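Local structure of alpha-14 giardin (Giardia lamblia, 3CHJ) at residues Arg29-Arg37 with Val302-Leu310; Ala36-Leu44 with Ala270-Gly278. The protein is a calcium-binding annexin that may act as a calcium-regulated structural element linking the phospholipid bilayer to the underlying axoneme. One frame throughout, in Å; residues are numbered along the deposited sequence.

Interaction 1: residues Arg29-Arg37 with Val302-Leu310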
loop_
_atom_site.group_PDB
_atom_site.type_symbol
_atom_site.label_atom_id
_atom_site.label_comp_id
_atom_site.label_asym_id
_atom_site.label_seq_id
_atom_site.Cartn_x
_atom_site.Cartn_y
_atom_site.Cartn_z
ATOM N N ARG A 29 -0.405 1.861 -25.955
ATOM C CA ARG A 29 0.350 1.628 -24.718
ATOM C C ARG A 29 -0.545 1.200 -23.559
ATOM O O ARG A 29 -0.134 0.374 -22.723
ATOM C CB ARG A 29 1.135 2.867 -24.301
ATOM C CG ARG A 29 2.394 3.127 -25.122
ATOM C CD ARG A 29 3.510 2.121 -24.801
ATOM N NE ARG A 29 4.797 2.596 -25.321
ATOM C CZ ARG A 29 5.144 2.581 -26.609
ATOM N NH1 ARG A 29 4.317 2.089 -27.522
ATOM N NH2 ARG A 29 6.336 3.045 -26.972
ATOM N N LEU A 30 -1.762 1.746 -23.489
ATOM C CA LEU A 30 -2.638 1.419 -22.354
ATOM C C LEU A 30 -3.187 -0.007 -22.393
ATOM O O LEU A 30 -3.783 -0.482 -21.414
ATOM C CB LEU A 30 -3.751 2.454 -22.176
ATOM C CG LEU A 30 -3.285 3.839 -21.728
ATOM C CD1 LEU A 30 -4.450 4.826 -21.821
ATOM C CD2 LEU A 30 -2.653 3.866 -20.304
ATOM N N ASP A 31 -2.970 -0.721 -23.501
ATOM C CA ASP A 31 -3.295 -2.132 -23.514
ATOM C C ASP A 31 -2.554 -2.883 -22.410
ATOM O O ASP A 31 -3.046 -3.883 -21.900
ATOM C CB ASP A 31 -2.999 -2.771 -24.875
ATOM C CG ASP A 31 -3.992 -2.344 -25.956
ATOM O OD1 ASP A 31 -5.044 -1.751 -25.636
ATOM O OD2 ASP A 31 -3.707 -2.612 -27.142
ATOM N N LEU A 32 -1.357 -2.414 -22.067
ATOM C CA LEU A 32 -0.614 -3.033 -20.975
ATOM C C LEU A 32 -1.389 -2.951 -19.672
ATOM O O LEU A 32 -1.301 -3.865 -18.853
ATOM C CB LEU A 32 0.763 -2.380 -20.788
ATOM C CG LEU A 32 1.693 -2.441 -22.014
ATOM C CD1 LEU A 32 2.943 -1.634 -21.754
ATOM C CD2 LEU A 32 2.030 -3.890 -22.354
ATOM N N ILE A 33 -2.109 -1.843 -19.492
ATOM C CA ILE A 33 -2.900 -1.599 -18.285
ATOM C C ILE A 33 -4.233 -2.336 -18.344
ATOM O O ILE A 33 -4.668 -2.929 -17.347
ATOM C CB ILE A 33 -3.118 -0.090 -18.065
ATOM C CG1 ILE A 33 -1.780 0.651 -17.931
ATOM C CG2 ILE A 33 -4.006 0.151 -16.859
ATOM C CD1 ILE A 33 -0.843 0.155 -16.797
ATOM N N GLU A 34 -4.870 -2.335 -19.521
ATOM C CA GLU A 34 -6.071 -3.147 -19.723
ATOM C C GLU A 34 -5.822 -4.623 -19.414
ATOM O O GLU A 34 -6.624 -5.283 -18.730
ATOM C CB GLU A 34 -6.657 -2.929 -21.127
ATOM C CG GLU A 34 -7.158 -1.491 -21.356
ATOM C CD GLU A 34 -8.435 -1.122 -20.564
ATOM O OE1 GLU A 34 -9.098 -0.133 -20.958
ATOM O OE2 GLU A 34 -8.773 -1.778 -19.550
ATOM N N ILE A 35 -4.681 -5.141 -19.865
ATOM C CA ILE A 35 -4.320 -6.516 -19.587
ATOM C C ILE A 35 -4.210 -6.731 -18.051
ATOM O O ILE A 35 -4.734 -7.694 -17.501
ATOM C CB ILE A 35 -3.021 -6.894 -20.342
ATOM C CG1 ILE A 35 -3.302 -7.014 -21.850
ATOM C CG2 ILE A 35 -2.455 -8.193 -19.859
ATOM C CD1 ILE A 35 -2.023 -7.018 -22.726
ATOM N N ALA A 36 -3.575 -5.790 -17.346
ATOM C CA ALA A 36 -3.452 -5.920 -15.892
ATOM C C ALA A 36 -4.793 -5.942 -15.180
ATOM O O ALA A 36 -4.936 -6.637 -14.171
ATOM C CB ALA A 36 -2.566 -4.807 -15.309
ATOM N N ARG A 37 -5.751 -5.179 -15.701
ATOM C CA ARG A 37 -7.080 -5.065 -15.093
ATOM C C ARG A 37 -7.986 -6.250 -15.428
ATOM O O ARG A 37 -8.988 -6.474 -14.736
ATOM C CB ARG A 37 -7.769 -3.799 -15.569
ATOM C CG ARG A 37 -7.116 -2.530 -15.129
ATOM C CD ARG A 37 -7.799 -1.374 -15.813
ATOM N NE ARG A 37 -9.017 -0.925 -15.130
ATOM C CZ ARG A 37 -10.152 -0.573 -15.737
ATOM N NH1 ARG A 37 -10.293 -0.695 -17.057
ATOM N NH2 ARG A 37 -11.181 -0.147 -15.013
ATOM N N VAL A 302 1.092 9.309 -20.866
ATOM C CA VAL A 302 0.563 7.969 -20.720
ATOM C C VAL A 302 0.614 7.490 -19.267
ATOM O O VAL A 302 -0.274 6.746 -18.833
ATOM C CB VAL A 302 1.252 6.959 -21.692
ATOM C CG1 VAL A 302 2.694 6.689 -21.313
ATOM C CG2 VAL A 302 0.425 5.680 -21.826
ATOM N N TYR A 303 1.628 7.913 -18.530
ATOM C CA TYR A 303 1.758 7.472 -17.137
ATOM C C TYR A 303 0.564 7.933 -16.320
ATOM O O TYR A 303 0.001 7.164 -15.531
ATOM C CB TYR A 303 3.085 7.952 -16.518
ATOM C CG TYR A 303 3.274 7.564 -15.063
ATOM C CD1 TYR A 303 3.509 6.242 -14.705
ATOM C CD2 TYR A 303 3.202 8.519 -14.050
ATOM C CE1 TYR A 303 3.689 5.883 -13.368
ATOM C CE2 TYR A 303 3.381 8.182 -12.711
ATOM C CZ TYR A 303 3.617 6.853 -12.380
ATOM O OH TYR A 303 3.774 6.530 -11.052
ATOM N N GLY A 304 0.180 9.191 -16.483
ATOM C CA GLY A 304 -1.000 9.716 -15.808
ATOM C C GLY A 304 -2.246 8.962 -16.217
ATOM O O GLY A 304 -3.085 8.639 -15.374
ATOM N N ASP A 305 -2.370 8.663 -17.508
ATOM C CA ASP A 305 -3.527 7.918 -18.004
ATOM C C ASP A 305 -3.575 6.525 -17.393
ATOM O O ASP A 305 -4.647 6.027 -17.065
ATOM C CB ASP A 305 -3.506 7.869 -19.538
ATOM C CG ASP A 305 -3.763 9.247 -20.171
ATOM O OD1 ASP A 305 -4.328 10.147 -19.507
ATOM O OD2 ASP A 305 -3.384 9.418 -21.350
ATOM N N ALA A 306 -2.405 5.910 -17.204
ATOM C CA ALA A 306 -2.337 4.578 -16.609
ATOM C C ALA A 306 -2.775 4.567 -15.148
ATOM O O ALA A 306 -3.498 3.661 -14.729
ATOM C CB ALA A 306 -0.928 3.988 -16.748
ATOM N N ILE A 307 -2.308 5.548 -14.372
ATOM C CA ILE A 307 -2.709 5.655 -12.973
ATOM C C ILE A 307 -4.221 5.855 -12.874
ATOM O O ILE A 307 -4.891 5.143 -12.106
ATOM C CB ILE A 307 -1.938 6.778 -12.234
ATOM C CG1 ILE A 307 -0.436 6.479 -12.207
ATOM C CG2 ILE A 307 -2.508 7.026 -10.808
ATOM C CD1 ILE A 307 -0.005 5.159 -11.504
ATOM N N LYS A 308 -4.767 6.765 -13.692
ATOM C CA LYS A 308 -6.225 7.032 -13.701
ATOM C C LYS A 308 -6.999 5.766 -14.046
ATOM O O LYS A 308 -8.003 5.447 -13.387
ATOM C CB LYS A 308 -6.595 8.132 -14.708
ATOM C CG LYS A 308 -6.302 9.534 -14.218
ATOM C CD LYS A 308 -6.861 10.599 -15.136
ATOM C CE LYS A 308 -5.991 10.754 -16.388
ATOM N NZ LYS A 308 -6.280 12.017 -17.142
ATOM N N LEU A 309 -6.528 5.024 -15.056
ATOM C CA LEU A 309 -7.229 3.818 -15.491
ATOM C C LEU A 309 -7.181 2.694 -14.446
ATOM O O LEU A 309 -8.171 2.006 -14.197
ATOM C CB LEU A 309 -6.639 3.332 -16.829
ATOM C CG LEU A 309 -7.322 2.139 -17.494
ATOM C CD1 LEU A 309 -8.811 2.385 -17.668
ATOM C CD2 LEU A 309 -6.646 1.888 -18.840
ATOM N N LEU A 310 -6.027 2.496 -13.817
ATOM C CA LEU A 310 -5.906 1.421 -12.825
ATOM C C LEU A 310 -6.844 1.635 -11.658
ATOM O O LEU A 310 -7.391 0.670 -11.112
ATOM C CB LEU A 310 -4.465 1.344 -12.304
ATOM C CG LEU A 310 -3.522 0.675 -13.309
ATOM C CD1 LEU A 310 -2.041 0.956 -12.939
ATOM C CD2 LEU A 310 -3.782 -0.814 -13.404
HETATM O O HOH W 1 -8.981 -0.969 -12.286
#
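I33, L30 and R37 meet A306, L309 and L310 where two helices of the all-helical annexin fold pack nearly parallel: the axes of 31-37 and 302-310 approach to 10.0 Å at 18°. I33 lies at the middle, its CG1 against A306 CB at 3.6 Å, while its CG2, turned anti to the backbone N, reaches L310 CD2 at 3.6 Å and also touches L309 CD2. Three residues earlier, L30 CD2 lies over the A306 backbone and beside V302 CG2.

R37 can be followed outward from CB. Its CG comes near L310 CD2, and CD passes L309 CG, the two side chains crossing at about a right angle. The chain then bends at chi3 (84°), which turns one guanidinium face onto L309. L309 CD1 lies over that face, offset toward its rim, 3.5 Å from R37 NH1. L309 O lies over the same face, only 3.2 Å from R37 NE, but at an angle too poor for a bond. R37 NH1 instead forms a salt bridge in the guanidinium plane to E34 OE2 at 3.1 Å, and NH2 bonds E312 O. At the edge, a water O accepts from R37 NE at 2.8 Å and donates to L310 O at 2.6 Å.

Interaction 2: residues Ala36-Leu44 with Ala270-Gly278; sequences ARSYPPNQL and AMHFRECKG
R274 inserts its guanidinium between P41 and F273, which lie over opposite faces and limit how it can tilt. P41 CD sits over the centre of one face, 3.9 Å above the plane, while F273 CZ lies over the other, displaced toward the rim. The carbonyls of the turn joining helix 31-38 to helix 41-55 meet the group obliquely. The R274 chain bends at chi3 (-74°), which turns its end toward two of them. R274 NH2 gives a weak bond to A36 O at 2.7 Å, its N-H...O angle being only 130°, and R274 NH1 gives another weak one to Y39 O at 3.0 Å and 125°. The cationic group thus lies near A36 O of the last turn of helix 31-38 and Y39 O just beyond it, where the helix end would probably favour a positive charge. L44 approaches from the opposite direction to R274, its CD1 ending 3.6 Å from R274 NH2.

The F273 ring is turned so that A36 O lies at its edge, in plane, 4.0 Å from F273 CZ. R37 CG comes up obliquely to F273 CE1 at 4.2 Å.

This is structural packing of the residues following helix 262-272, in the fourth annexin repeat, against that turn. F273 also rests on L78 of helix 69-78 and L310 of helix 301-310; M271, two residues before F273, packs on L86 and L89 of helix 82-94.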
loop_
_atom_site.group_PDB
_atom_site.type_symbol
_atom_site.label_atom_id
_atom_site.label_comp_id
_atom_site.label_asym_id
_atom_site.label_seq_id
_atom_site.Cartn_x
_atom_site.Cartn_y
_atom_site.Cartn_z
ATOM N N ALA A 36 -3.575 -5.790 -17.346
ATOM C CA ALA A 36 -3.452 -5.920 -15.892
ATOM C C ALA A 36 -4.793 -5.942 -15.180
ATOM O O ALA A 36 -4.936 -6.637 -14.171
ATOM C CB ALA A 36 -2.566 -4.807 -15.309
ATOM N N ARG A 37 -5.751 -5.179 -15.701
ATOM C CA ARG A 37 -7.080 -5.065 -15.093
ATOM C C ARG A 37 -7.986 -6.250 -15.428
ATOM O O ARG A 37 -8.988 -6.474 -14.736
ATOM C CB ARG A 37 -7.769 -3.799 -15.569
ATOM C CG ARG A 37 -7.116 -2.530 -15.129
ATOM C CD ARG A 37 -7.799 -1.374 -15.813
ATOM N NE ARG A 37 -9.017 -0.925 -15.130
ATOM C CZ ARG A 37 -10.152 -0.573 -15.737
ATOM N NH1 ARG A 37 -10.293 -0.695 -17.057
ATOM N NH2 ARG A 37 -11.181 -0.147 -15.013
ATOM N N SER A 38 -7.655 -6.962 -16.513
ATOM C CA SER A 38 -8.553 -7.983 -17.099
ATOM C C SER A 38 -8.303 -9.407 -16.616
ATOM O O SER A 38 -9.169 -10.273 -16.782
ATOM C CB SER A 38 -8.441 -7.967 -18.629
ATOM O OG SER A 38 -8.954 -6.766 -19.148
ATOM N N TYR A 39 -7.122 -9.669 -16.056
ATOM C CA TYR A 39 -6.705 -11.031 -15.691
ATOM C C TYR A 39 -6.165 -11.092 -14.260
ATOM O O TYR A 39 -5.636 -10.095 -13.764
ATOM C CB TYR A 39 -5.626 -11.557 -16.645
ATOM C CG TYR A 39 -6.053 -11.611 -18.089
ATOM C CD1 TYR A 39 -6.816 -12.682 -18.571
ATOM C CD2 TYR A 39 -5.691 -10.599 -18.979
ATOM C CE1 TYR A 39 -7.204 -12.729 -19.908
ATOM C CE2 TYR A 39 -6.085 -10.636 -20.312
ATOM C CZ TYR A 39 -6.839 -11.706 -20.765
ATOM O OH TYR A 39 -7.221 -11.716 -22.102
ATOM N N PRO A 40 -6.303 -12.257 -13.600
ATOM C CA PRO A 40 -5.739 -12.407 -12.257
ATOM C C PRO A 40 -4.205 -12.418 -12.278
ATOM O O PRO A 40 -3.610 -12.797 -13.279
ATOM C CB PRO A 40 -6.283 -13.764 -11.789
ATOM C CG PRO A 40 -6.625 -14.498 -13.023
ATOM C CD PRO A 40 -7.011 -13.474 -14.050
ATOM N N PRO A 41 -3.560 -11.970 -11.186
ATOM C CA PRO A 41 -2.097 -11.881 -11.132
ATOM C C PRO A 41 -1.338 -13.158 -11.488
ATOM O O PRO A 41 -0.262 -13.079 -12.083
ATOM C CB PRO A 41 -1.836 -11.480 -9.674
ATOM C CG PRO A 41 -3.019 -10.651 -9.349
ATOM C CD PRO A 41 -4.171 -11.408 -9.970
ATOM N N ASN A 42 -1.878 -14.323 -11.141
ATOM C CA ASN A 42 -1.163 -15.558 -11.449
ATOM C C ASN A 42 -1.082 -15.805 -12.944
ATOM O O ASN A 42 -0.075 -16.317 -13.430
ATOM C CB ASN A 42 -1.762 -16.761 -10.710
ATOM C CG ASN A 42 -1.425 -16.760 -9.221
ATOM O OD1 ASN A 42 -0.297 -16.432 -8.808
ATOM N ND2 ASN A 42 -2.402 -17.139 -8.403
ATOM N N GLN A 43 -2.125 -15.405 -13.660
ATOM C CA GLN A 43 -2.139 -15.514 -15.120
ATOM C C GLN A 43 -1.218 -14.479 -15.759
ATOM O O GLN A 43 -0.579 -14.753 -16.781
ATOM C CB GLN A 43 -3.558 -15.380 -15.679
ATOM C CG GLN A 43 -4.478 -16.501 -15.216
ATOM C CD GLN A 43 -5.752 -16.647 -16.037
ATOM O OE1 GLN A 43 -6.098 -15.807 -16.869
ATOM N NE2 GLN A 43 -6.460 -17.741 -15.795
ATOM N N LEU A 44 -1.159 -13.280 -15.175
ATOM C CA LEU A 44 -0.231 -12.258 -15.669
ATOM C C LEU A 44 1.223 -12.701 -15.497
ATOM O O LEU A 44 2.058 -12.476 -16.376
ATOM C CB LEU A 44 -0.490 -10.927 -14.962
ATOM C CG LEU A 44 -1.879 -10.312 -15.183
ATOM C CD1 LEU A 44 -2.147 -9.140 -14.211
ATOM C CD2 LEU A 44 -2.082 -9.868 -16.649
ATOM N N ALA A 270 -0.134 -0.460 -7.517
ATOM C CA ALA A 270 0.008 -1.909 -7.749
ATOM C C ALA A 270 -0.484 -2.758 -6.563
ATOM O O ALA A 270 -1.133 -3.794 -6.776
ATOM C CB ALA A 270 1.470 -2.232 -8.080
ATOM N N MET A 271 -0.223 -2.289 -5.339
ATOM C CA MET A 271 -0.654 -3.048 -4.146
ATOM C C MET A 271 -2.159 -3.057 -3.984
ATOM O O MET A 271 -2.719 -4.034 -3.461
ATOM C CB MET A 271 -0.012 -2.522 -2.857
ATOM C CG MET A 271 1.463 -2.800 -2.769
ATOM S SD MET A 271 2.102 -2.422 -1.127
ATOM C CE MET A 271 2.157 -0.643 -1.143
ATOM N N HIS A 272 -2.830 -1.979 -4.403
ATOM C CA HIS A 272 -4.188 -1.737 -3.909
ATOM C C HIS A 272 -5.269 -1.521 -4.938
ATOM O O HIS A 272 -6.434 -1.490 -4.585
ATOM C CB HIS A 272 -4.161 -0.575 -2.912
ATOM C CG HIS A 272 -3.370 -0.887 -1.688
ATOM N ND1 HIS A 272 -2.329 -0.100 -1.239
ATOM C CD2 HIS A 272 -3.438 -1.943 -0.849
ATOM C CE1 HIS A 272 -1.815 -0.647 -0.149
ATOM N NE2 HIS A 272 -2.461 -1.766 0.103
ATOM N N PHE A 273 -4.910 -1.373 -6.215
ATOM C CA PHE A 273 -5.943 -1.013 -7.197
ATOM C C PHE A 273 -7.051 -2.063 -7.331
ATOM O O PHE A 273 -8.210 -1.721 -7.563
ATOM C CB PHE A 273 -5.323 -0.666 -8.561
ATOM C CG PHE A 273 -5.084 -1.856 -9.448
ATOM C CD1 PHE A 273 -6.028 -2.230 -10.401
ATOM C CD2 PHE A 273 -3.896 -2.579 -9.365
ATOM C CE1 PHE A 273 -5.811 -3.321 -11.242
ATOM C CE2 PHE A 273 -3.676 -3.685 -10.211
ATOM C CZ PHE A 273 -4.650 -4.036 -11.160
ATOM N N ARG A 274 -6.696 -3.333 -7.167
ATOM C CA ARG A 274 -7.658 -4.399 -7.465
ATOM C C ARG A 274 -8.705 -4.522 -6.344
ATOM O O ARG A 274 -9.888 -4.762 -6.598
ATOM C CB ARG A 274 -6.902 -5.708 -7.676
ATOM C CG ARG A 274 -7.579 -6.649 -8.644
ATOM C CD ARG A 274 -6.703 -7.865 -8.886
ATOM N NE ARG A 274 -5.516 -7.651 -9.736
ATOM C CZ ARG A 274 -5.510 -7.837 -11.063
ATOM N NH1 ARG A 274 -6.631 -8.178 -11.712
ATOM N NH2 ARG A 274 -4.389 -7.680 -11.760
ATOM N N GLU A 275 -8.272 -4.300 -5.112
ATOM C CA GLU A 275 -9.150 -4.466 -3.954
ATOM C C GLU A 275 -9.866 -3.157 -3.569
ATOM O O GLU A 275 -11.047 -3.165 -3.168
ATOM C CB GLU A 275 -8.334 -4.998 -2.765
ATOM C CG GLU A 275 -7.587 -6.319 -3.021
ATOM C CD GLU A 275 -6.245 -6.219 -3.797
ATOM O OE1 GLU A 275 -5.771 -7.323 -4.180
ATOM O OE2 GLU A 275 -5.655 -5.110 -4.019
ATOM N N CYS A 276 -9.174 -2.035 -3.714
ATOM C CA CYS A 276 -9.643 -0.773 -3.149
ATOM C C CYS A 276 -10.411 0.080 -4.164
ATOM O O CYS A 276 -10.034 1.228 -4.455
ATOM C CB CYS A 276 -8.467 0.017 -2.561
ATOM S SG CYS A 276 -7.707 -0.755 -1.086
ATOM N N LYS A 277 -11.515 -0.469 -4.645
ATOM C CA LYS A 277 -12.291 0.154 -5.710
ATOM C C LYS A 277 -12.878 1.509 -5.342
ATOM O O LYS A 277 -13.042 2.371 -6.214
ATOM C CB LYS A 277 -13.384 -0.794 -6.194
ATOM C CG LYS A 277 -12.805 -2.065 -6.801
ATOM C CD LYS A 277 -13.885 -2.943 -7.412
ATOM C CE LYS A 277 -13.284 -4.278 -7.863
ATOM N NZ LYS A 277 -14.151 -4.976 -8.857
ATOM N N GLY A 278 -13.153 1.718 -4.056
ATOM C CA GLY A 278 -13.722 2.992 -3.641
ATOM C C GLY A 278 -12.726 4.136 -3.501
ATOM O O GLY A 278 -13.100 5.235 -3.084
#

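In the fold
Both interactions use helix 31-38 and share A36 and R37, with centres about 12 Å apart on the same side of the chain's centre. Interaction 2 is nested along the chain inside the loop closed by interaction 1: its partner, 270-278, comes before 302-310. Both partners belong to the fourth annexin repeat. Helix 31-38 therefore meets that repeat along one side, and its C-terminal end, with the turn and the start of helix 41-55, meets it again. The two contacts touch directly, L310 O lying 3.3 Å from F273 CD1. Neither contains a ligand of the calcium ion, which is bound by A175, T178, G180, E185 and E224; both are consistent with structural packing.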